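Local coordinates for protein epsilon (Streptococcus pyogenes, PDB 1GVN) that acts as the antitoxin of a plasmid-borne type II toxin-antitoxin system, neutralizing the cognate zeta toxin that otherwise kills plasmid-free cells, at residues Y28-N31 and N35-D38; H32-N35 and Q40-E43; V44-Q49 and N77-Q82; K51-V56 and H70-S75. All coordinates share one frame; numbering follows the deposited sequence.

Contact 1 (Y28-N31 and N35-D38)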
# COMPACT_ATOMS: atom_id res chain seq x y z
N TYR A 28 4.60 3.34 15.97
CA TYR A 28 5.85 3.95 15.52
C TYR A 28 5.69 5.45 15.32
O TYR A 28 6.48 6.25 15.82
CB TYR A 28 6.29 3.27 14.23
CG TYR A 28 7.60 3.78 13.66
CD1 TYR A 28 7.65 4.99 12.97
CD2 TYR A 28 8.77 3.03 13.78
CE1 TYR A 28 8.84 5.44 12.40
CE2 TYR A 28 9.96 3.48 13.22
CZ TYR A 28 9.99 4.68 12.53
OH TYR A 28 11.16 5.11 11.94
N VAL A 29 4.65 5.83 14.58
CA VAL A 29 4.39 7.25 14.32
C VAL A 29 4.24 8.03 15.61
O VAL A 29 4.82 9.11 15.77
CB VAL A 29 3.12 7.42 13.45
CG1 VAL A 29 2.69 8.89 13.40
CG2 VAL A 29 3.40 6.92 12.03
N LEU A 30 3.48 7.49 16.56
CA LEU A 30 3.29 8.17 17.83
C LEU A 30 4.57 8.18 18.66
O LEU A 30 4.96 9.22 19.21
CB LEU A 30 2.16 7.51 18.63
CG LEU A 30 0.76 7.63 18.01
CD1 LEU A 30 -0.25 6.89 18.89
CD2 LEU A 30 0.38 9.10 17.86
N ASN A 31 5.24 7.04 18.73
CA ASN A 31 6.47 6.95 19.50
C ASN A 31 7.54 7.90 18.98
O ASN A 31 8.30 8.47 19.76
CB ASN A 31 7.00 5.51 19.53
CG ASN A 31 6.17 4.61 20.45
OD1 ASN A 31 5.88 4.96 21.60
ND2 ASN A 31 5.81 3.43 19.95
N ASN A 35 4.76 14.15 12.75
CA ASN A 35 3.60 14.97 12.47
C ASN A 35 2.61 14.15 11.65
O ASN A 35 2.85 13.87 10.47
CB ASN A 35 4.03 16.22 11.68
CG ASN A 35 2.87 17.16 11.40
OD1 ASN A 35 1.72 16.87 11.74
ND2 ASN A 35 3.18 18.29 10.76
N LYS A 36 1.50 13.75 12.28
CA LYS A 36 0.49 12.94 11.61
C LYS A 36 -0.17 13.63 10.42
O LYS A 36 -0.80 12.98 9.59
CB LYS A 36 -0.60 12.50 12.61
CG LYS A 36 -0.13 11.51 13.67
CD LYS A 36 -1.26 11.12 14.64
CE LYS A 36 -2.36 10.32 13.95
NZ LYS A 36 -3.57 10.11 14.83
N ASN A 37 -0.02 14.95 10.34
CA ASN A 37 -0.61 15.70 9.25
C ASN A 37 0.40 16.04 8.16
O ASN A 37 0.14 16.88 7.29
CB ASN A 37 -1.25 16.99 9.78
CG ASN A 37 -2.51 16.73 10.58
OD1 ASN A 37 -3.50 16.22 10.04
ND2 ASN A 37 -2.49 17.06 11.86
N ASP A 38 1.55 15.37 8.20
CA ASP A 38 2.59 15.60 7.20
C ASP A 38 2.76 14.35 6.35
O ASP A 38 3.52 13.45 6.68
CB ASP A 38 3.92 15.93 7.89
CG ASP A 38 4.97 16.43 6.91
OD1 ASP A 38 4.78 16.24 5.70
OD2 ASP A 38 5.98 17.01 7.36
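Lys36 lays its aliphatic chain against the last turn of helix 5-31, meeting Val29 and Leu30 at two successive carbons. Its CG touches Val29 CG1 at 3.9 Å, the lysine chain lying athwart the valine. One carbon further out, Lys36 CD approaches Leu30 CD2 at 4.1 Å. Val29 presents CG1 because that methyl lies anti to the backbone N (chi1 169°), and its CB already points at the loop. Leu30 starts off along the flank, and only its end comes nearer. The lysine chain runs extended to CD and then bends at chi3 (67°). Its ammonium group forms a salt bridge with an acidic side chain of the chain of another protein in the assembly, so a single residue joins the helix end by its methylenes and the partner protein by its charge.

Lys36 is presented by a compact loop. Asn35 to Asp38 form a type I beta turn closed by Asp38 N to Asn35 O, 3.0 Å. An Asx turn reinforces it: Asn35 OD1 accepts from Asn37 N at 2.9 Å, with the donor well above the carbonyl plane. The contact thus folds the middle of the connection between helix 5-31 and helix 42-54 back onto the C-terminal end of helix 5-31, while Tyr28 on the same turn packs against Leu34 and Leu84.

Contact 2 (H32-N35 and Q40-E43)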
# COMPACT_ATOMS: atom_id res chain seq x y z
N HIS A 32 7.59 8.09 17.67
CA HIS A 32 8.59 8.99 17.11
C HIS A 32 8.09 10.42 16.97
O HIS A 32 8.77 11.27 16.40
CB HIS A 32 9.08 8.47 15.75
CG HIS A 32 9.91 7.22 15.87
ND1 HIS A 32 9.36 5.99 16.14
CD2 HIS A 32 11.25 7.04 15.86
CE1 HIS A 32 10.32 5.10 16.29
NE2 HIS A 32 11.48 5.71 16.13
N GLU A 33 6.91 10.67 17.52
CA GLU A 33 6.32 12.00 17.49
C GLU A 33 6.30 12.62 16.09
O GLU A 33 6.52 13.82 15.92
CB GLU A 33 7.07 12.91 18.47
CG GLU A 33 7.00 12.39 19.90
CD GLU A 33 7.81 13.21 20.88
OE1 GLU A 33 8.00 14.42 20.64
OE2 GLU A 33 8.25 12.63 21.91
N LEU A 34 6.04 11.79 15.09
CA LEU A 34 5.98 12.28 13.72
C LEU A 34 4.68 13.06 13.50
O LEU A 34 3.63 12.68 14.02
CB LEU A 34 6.06 11.11 12.74
CG LEU A 34 7.33 10.26 12.82
CD1 LEU A 34 7.24 9.12 11.82
CD2 LEU A 34 8.56 11.12 12.54
N ASN A 35 4.76 14.15 12.75
CA ASN A 35 3.60 14.97 12.47
C ASN A 35 2.61 14.15 11.65
O ASN A 35 2.85 13.87 10.47
CB ASN A 35 4.03 16.22 11.68
CG ASN A 35 2.87 17.16 11.40
OD1 ASN A 35 1.72 16.87 11.74
ND2 ASN A 35 3.18 18.29 10.76
N GLN A 40 4.31 13.89 3.77
CA GLN A 40 5.62 13.77 3.15
C GLN A 40 6.47 12.77 3.94
O GLN A 40 7.32 12.09 3.38
CB GLN A 40 6.32 15.13 3.11
CG GLN A 40 7.82 15.10 2.81
CD GLN A 40 8.16 14.54 1.44
OE1 GLN A 40 7.41 14.69 0.49
NE2 GLN A 40 9.33 13.91 1.34
N LEU A 41 6.23 12.69 5.25
CA LEU A 41 6.98 11.76 6.09
C LEU A 41 6.61 10.35 5.67
O LEU A 41 5.44 9.98 5.67
CB LEU A 41 6.66 12.01 7.57
CG LEU A 41 6.92 13.45 8.04
CD1 LEU A 41 6.56 13.60 9.51
CD2 LEU A 41 8.39 13.81 7.82
N LEU A 42 7.60 9.56 5.28
CA LEU A 42 7.37 8.20 4.79
C LEU A 42 6.47 7.32 5.65
O LEU A 42 5.57 6.64 5.13
CB LEU A 42 8.72 7.49 4.56
CG LEU A 42 8.66 6.18 3.77
CD1 LEU A 42 7.89 6.39 2.47
CD2 LEU A 42 10.06 5.69 3.47
N GLU A 43 6.68 7.32 6.96
CA GLU A 43 5.88 6.48 7.85
C GLU A 43 4.46 6.99 8.02
O GLU A 43 3.54 6.21 8.25
CB GLU A 43 6.56 6.35 9.22
CG GLU A 43 7.99 5.82 9.14
CD GLU A 43 9.02 6.93 9.06
OE1 GLU A 43 8.71 8.00 8.49
OE2 GLU A 43 10.14 6.73 9.56
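Leu34 reaches over Glu43 with one methyl and meets Leu41 with its CB. Its CG is set beside the backbone N (chi1 -60°) and the chain then extends, which carries CD1 onto the glutamate. There Leu34 CD1 lies 3.9 Å from Glu43 CB and 3.8 Å from Glu43 OE1, the two side chains nearly perpendicular. Glu43 bends at chi2 (93°), which brings its CD and OE1 back beside the Leu34 methyl that CB also touches. Leu41, in the N-cap position before helix 42-54, has the same torsions as Leu34. Leu41 CD1 is spent on backbone as much as on side chain: 3.7 Å to Asn35 N, 3.8 Å to Asn35 O and 4.1 Å to Leu34 CB.

The loop leaves helix 5-31 through a Schellman motif, with Glu33 at positive phi, Leu34 N bonded to Val29 O and Glu33 N to Leu30 O. Across the contact the attraction is entirely van der Waals. The other carboxylate oxygen, Glu43 OE2, is hydrogen-bonded to Tyr28 OH, with Lys86 only a long, weak ion partner. Burial and the methyl would tend to disfavour its charge, Tyr28 OH and Lys86 to stabilise it, so the net shift stays open.

Contact 3 (V44-Q49 and N77-Q82)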
# COMPACT_ATOMS: atom_id res chain seq x y z
N VAL A 44 4.29 8.31 7.91
CA VAL A 44 2.98 8.91 8.03
C VAL A 44 2.22 8.68 6.73
O VAL A 44 1.01 8.48 6.74
CB VAL A 44 3.09 10.42 8.33
CG1 VAL A 44 1.71 11.08 8.32
CG2 VAL A 44 3.74 10.62 9.71
N ASN A 45 2.94 8.69 5.61
CA ASN A 45 2.31 8.44 4.32
C ASN A 45 1.75 7.02 4.35
O ASN A 45 0.62 6.77 3.91
CB ASN A 45 3.34 8.59 3.19
CG ASN A 45 2.72 8.42 1.81
OD1 ASN A 45 2.39 7.32 1.39
ND2 ASN A 45 2.56 9.54 1.11
N LEU A 46 2.53 6.09 4.89
CA LEU A 46 2.09 4.71 5.00
C LEU A 46 0.87 4.60 5.91
O LEU A 46 -0.10 3.91 5.59
CB LEU A 46 3.21 3.83 5.55
CG LEU A 46 2.83 2.37 5.86
CD1 LEU A 46 2.31 1.69 4.61
CD2 LEU A 46 4.03 1.64 6.42
N LEU A 47 0.93 5.28 7.05
CA LEU A 47 -0.18 5.26 8.00
C LEU A 47 -1.46 5.71 7.30
O LEU A 47 -2.52 5.09 7.45
CB LEU A 47 0.10 6.19 9.18
CG LEU A 47 -1.02 6.28 10.23
CD1 LEU A 47 -1.16 4.96 10.96
CD2 LEU A 47 -0.72 7.40 11.22
N ASN A 48 -1.36 6.79 6.53
CA ASN A 48 -2.52 7.33 5.83
C ASN A 48 -3.06 6.38 4.78
O ASN A 48 -4.27 6.31 4.57
CB ASN A 48 -2.18 8.69 5.22
CG ASN A 48 -2.01 9.77 6.29
OD1 ASN A 48 -2.58 9.66 7.38
ND2 ASN A 48 -1.23 10.80 5.99
N GLN A 49 -2.16 5.65 4.13
CA GLN A 49 -2.62 4.66 3.16
C GLN A 49 -3.38 3.53 3.84
O GLN A 49 -4.37 3.05 3.36
CB GLN A 49 -1.45 4.10 2.35
CG GLN A 49 -0.78 5.12 1.44
CD GLN A 49 0.38 4.53 0.67
OE1 GLN A 49 0.21 3.58 -0.10
NE2 GLN A 49 1.57 5.09 0.86
N ASN A 77 2.27 -6.01 5.89
CA ASN A 77 2.85 -6.54 7.11
C ASN A 77 4.35 -6.62 6.86
O ASN A 77 5.16 -6.18 7.68
CB ASN A 77 2.28 -7.94 7.41
CG ASN A 77 2.76 -8.50 8.74
OD1 ASN A 77 2.87 -7.78 9.73
ND2 ASN A 77 3.05 -9.80 8.76
N ARG A 78 4.71 -7.15 5.70
CA ARG A 78 6.11 -7.27 5.30
C ARG A 78 6.77 -5.90 5.12
O ARG A 78 7.84 -5.64 5.65
CB ARG A 78 6.23 -8.06 3.99
CG ARG A 78 5.86 -9.54 4.09
CD ARG A 78 6.26 -10.27 2.81
NE ARG A 78 5.45 -9.88 1.65
CZ ARG A 78 4.31 -10.45 1.30
NH1 ARG A 78 3.82 -11.46 2.01
NH2 ARG A 78 3.65 -10.03 0.23
N TYR A 79 6.11 -5.04 4.36
CA TYR A 79 6.65 -3.71 4.08
C TYR A 79 6.84 -2.83 5.32
O TYR A 79 7.87 -2.17 5.46
CB TYR A 79 5.75 -2.98 3.08
CG TYR A 79 6.22 -1.58 2.77
CD1 TYR A 79 7.43 -1.35 2.11
CD2 TYR A 79 5.46 -0.47 3.16
CE1 TYR A 79 7.88 -0.05 1.87
CE2 TYR A 79 5.90 0.82 2.92
CZ TYR A 79 7.11 1.03 2.28
OH TYR A 79 7.55 2.31 2.10
N SER A 80 5.86 -2.83 6.22
CA SER A 80 5.95 -2.01 7.43
C SER A 80 7.18 -2.39 8.26
O SER A 80 7.86 -1.52 8.80
CB SER A 80 4.68 -2.13 8.27
OG SER A 80 4.47 -3.46 8.71
N LYS A 81 7.45 -3.68 8.37
CA LYS A 81 8.59 -4.15 9.14
C LYS A 81 9.90 -3.59 8.60
O LYS A 81 10.87 -3.45 9.34
CB LYS A 81 8.64 -5.68 9.15
CG LYS A 81 7.46 -6.33 9.85
CD LYS A 81 7.61 -7.85 9.87
CE LYS A 81 6.43 -8.51 10.56
NZ LYS A 81 6.54 -9.99 10.54
N GLN A 82 9.93 -3.27 7.31
CA GLN A 82 11.13 -2.73 6.68
C GLN A 82 11.28 -1.22 6.86
O GLN A 82 12.34 -0.74 7.26
CB GLN A 82 11.15 -3.05 5.18
CG GLN A 82 12.46 -2.68 4.49
CD GLN A 82 12.45 -2.90 2.99
OE1 GLN A 82 11.91 -3.89 2.49
NE2 GLN A 82 13.06 -1.98 2.25
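Leu46 points toward helix 63-83 and packs against Tyr79 and Ser80. Its CB only begins the approach and stays back from the opposite helix. CG, set anti to the backbone N (chi1 173°), carries the branch point closer, and the real touching is left to the two methyls. Leu46 CD1 reaches the near side of the Tyr79 ring, 4.1 Å from both Tyr79 CD2 and Tyr79 CE2. Leu46 CD2 meets the same two ring carbons and also turns to the backbone, 4.2 Å from Ser80 CA and as close to Ser80 CB. The leucine therefore grips one C-C bond of the ring with both branches, approaching it obliquely, while the two side chains lie alongside, running in opposing directions.

This is helix-helix packing within an antiparallel pair of an all-helical three-helix bundle. Leu46 and Ser80 mark the nearest backbone approach, their CA atoms 8.1 Å apart, and Met76 and Val83 also touch the leucine. The third helix, 5-31, lies on another side, where Leu47 packs on Tyr22 and Val25. Ser80 meets Leu46 through CA and CB; its hydroxyl is hydrogen-bonded to Met76 O and Arg24 NH1. On the same helix, Asn77 and Lys81 face away from Leu46 and bind acidic side chains of the chain of another protein, Lys81 by a salt bridge.

Contact 4 (K51-V56 and H70-S75)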
# COMPACT_ATOMS: atom_id res chain seq x y z
N LYS A 51 -5.00 3.86 6.64
CA LYS A 51 -6.29 4.41 7.07
C LYS A 51 -7.28 4.30 5.90
O LYS A 51 -8.45 3.96 6.08
CB LYS A 51 -6.14 5.88 7.48
CG LYS A 51 -5.39 6.10 8.80
CD LYS A 51 -5.22 7.59 9.11
CE LYS A 51 -4.69 7.82 10.53
NZ LYS A 51 -5.76 7.65 11.55
N LEU A 52 -6.79 4.60 4.70
CA LEU A 52 -7.62 4.54 3.51
C LEU A 52 -8.07 3.10 3.27
O LEU A 52 -9.23 2.83 2.94
CB LEU A 52 -6.82 5.06 2.31
CG LEU A 52 -7.57 5.51 1.06
CD1 LEU A 52 -6.59 6.14 0.08
CD2 LEU A 52 -8.27 4.33 0.43
N ALA A 53 -7.16 2.16 3.46
CA ALA A 53 -7.46 0.74 3.27
C ALA A 53 -8.55 0.26 4.22
O ALA A 53 -9.42 -0.53 3.83
CB ALA A 53 -6.18 -0.08 3.48
N LYS A 54 -8.51 0.75 5.45
CA LYS A 54 -9.47 0.37 6.49
C LYS A 54 -10.87 0.96 6.39
O LYS A 54 -11.78 0.56 7.12
CB LYS A 54 -8.89 0.71 7.87
CG LYS A 54 -7.73 -0.16 8.30
CD LYS A 54 -7.14 0.37 9.60
CE LYS A 54 -8.19 0.43 10.70
NZ LYS A 54 -7.76 1.29 11.83
N ARG A 55 -11.07 1.91 5.48
CA ARG A 55 -12.38 2.53 5.33
C ARG A 55 -13.39 1.67 4.56
O ARG A 55 -14.58 1.97 4.55
CB ARG A 55 -12.25 3.87 4.61
CG ARG A 55 -11.55 4.96 5.39
CD ARG A 55 -11.52 6.24 4.57
NE ARG A 55 -10.87 7.34 5.27
CZ ARG A 55 -10.70 8.55 4.74
NH1 ARG A 55 -11.13 8.80 3.51
NH2 ARG A 55 -10.09 9.50 5.43
N VAL A 56 -12.91 0.60 3.93
CA VAL A 56 -13.79 -0.26 3.14
C VAL A 56 -14.70 -1.18 3.94
O VAL A 56 -14.37 -1.58 5.06
CB VAL A 56 -12.97 -1.13 2.17
CG1 VAL A 56 -12.09 -0.26 1.29
CG2 VAL A 56 -12.13 -2.12 2.94
N HIS A 70 -6.71 -9.67 1.75
CA HIS A 70 -5.89 -10.43 2.68
C HIS A 70 -4.42 -10.34 2.25
O HIS A 70 -3.53 -10.16 3.09
CB HIS A 70 -6.36 -11.89 2.71
CG HIS A 70 -5.77 -12.70 3.82
ND1 HIS A 70 -6.22 -13.96 4.14
CD2 HIS A 70 -4.75 -12.44 4.67
CE1 HIS A 70 -5.50 -14.44 5.14
NE2 HIS A 70 -4.61 -13.54 5.48
N GLU A 71 -4.15 -10.45 0.96
CA GLU A 71 -2.78 -10.36 0.47
C GLU A 71 -2.24 -8.95 0.69
O GLU A 71 -1.06 -8.77 1.02
CB GLU A 71 -2.71 -10.72 -1.02
CG GLU A 71 -1.32 -10.57 -1.65
CD GLU A 71 -0.23 -11.25 -0.84
OE1 GLU A 71 -0.52 -12.23 -0.12
OE2 GLU A 71 0.94 -10.81 -0.93
N TYR A 72 -3.09 -7.95 0.51
CA TYR A 72 -2.70 -6.56 0.73
C TYR A 72 -2.09 -6.42 2.12
O TYR A 72 -1.01 -5.86 2.29
CB TYR A 72 -3.92 -5.64 0.64
CG TYR A 72 -3.64 -4.21 1.09
CD1 TYR A 72 -3.13 -3.27 0.20
CD2 TYR A 72 -3.86 -3.82 2.41
CE1 TYR A 72 -2.83 -1.97 0.62
CE2 TYR A 72 -3.58 -2.52 2.84
CZ TYR A 72 -3.06 -1.60 1.94
OH TYR A 72 -2.79 -0.31 2.36
N TRP A 73 -2.80 -6.93 3.12
CA TRP A 73 -2.33 -6.84 4.48
C TRP A 73 -1.09 -7.68 4.74
O TRP A 73 -0.28 -7.33 5.58
CB TRP A 73 -3.46 -7.19 5.45
CG TRP A 73 -4.48 -6.10 5.47
CD1 TRP A 73 -5.71 -6.12 4.90
CD2 TRP A 73 -4.30 -4.79 6.02
NE1 TRP A 73 -6.32 -4.89 5.04
CE2 TRP A 73 -5.48 -4.06 5.73
CE3 TRP A 73 -3.27 -4.16 6.72
CZ2 TRP A 73 -5.64 -2.73 6.12
CZ3 TRP A 73 -3.43 -2.84 7.11
CH2 TRP A 73 -4.62 -2.14 6.81
N ARG A 74 -0.94 -8.78 4.01
CA ARG A 74 0.26 -9.59 4.17
C ARG A 74 1.43 -8.75 3.65
O ARG A 74 2.47 -8.67 4.29
CB ARG A 74 0.20 -10.89 3.37
CG ARG A 74 -0.87 -11.90 3.81
CD ARG A 74 -0.56 -13.27 3.20
NE ARG A 74 -1.68 -14.21 3.32
CZ ARG A 74 -2.63 -14.36 2.41
NH1 ARG A 74 -2.60 -13.64 1.29
NH2 ARG A 74 -3.61 -15.24 2.61
N SER A 75 1.25 -8.13 2.48
CA SER A 75 2.33 -7.33 1.91
C SER A 75 2.67 -6.13 2.77
O SER A 75 3.85 -5.79 2.91
CB SER A 75 2.00 -6.87 0.48
OG SER A 75 0.92 -5.97 0.45
O HOH W 1 -8.75 -3.69 4.22
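Ala53 pushes its methyl between the outer ends of two aromatic side chains, Tyr72 and Trp73. Ala53 CB lies 3.6 Å from both Tyr72 CE2 and Tyr72 OH, and 3.8 Å from Trp73 CZ2. Trp73 sends its benzene ring across to Lys54 as well, and Lys54 CG sits 4.0 Å from Trp73 CZ2 and from Trp73 CH2. The lysine then leads away, bent at chi3 (57°), to a salt bridge of NZ with an acidic side chain of the chain of another protein and a cation-pi contact with Tyr22.

The site lies in the middle of the three-helix bundle, between the C-terminal part of helix 42-54 and helix 63-83, and Ile14, Leu17 and Ser18 of helix 5-31 pack on Trp73. The two aromatics also support each other: Tyr72 CD2 stands 3.6 Å above one face of the Trp73 indole, offset toward its rim. In the indole plane a water accepts from Trp73 NE1 at 2.8 Å and donates to Ala53 O at 3.3 Å, tying the polar edge of the ring to the facing helix. Tyr72 OH continues across the dimer interface to Gln49 OE1 of the second subunit.

How the contacts relate
Contacts 1 and 2 form one unit at the end of the bundle, their centres 4 Å apart, sharing Asn35. Val44 connects this unit to contact 3: its CG1 lies 3.4 Å from Lys36 O, and its CG2 3.8 Å from Leu34 CB. Contacts 3 and 4 join the same two helices, their centres 11 Å apart, and the salt bridge of Arg78 NH2 with Glu71 OE2 (3.1 Å) spans them. Contact 4 is farther off, its centre about 19 Å from contact 1 and 20 Å from contact 2. Contacts 2, 3 and 4 touch the second antitoxin subunit; contacts 1, 3 and 4 supply charged partners to another protein, presumably the zeta toxin.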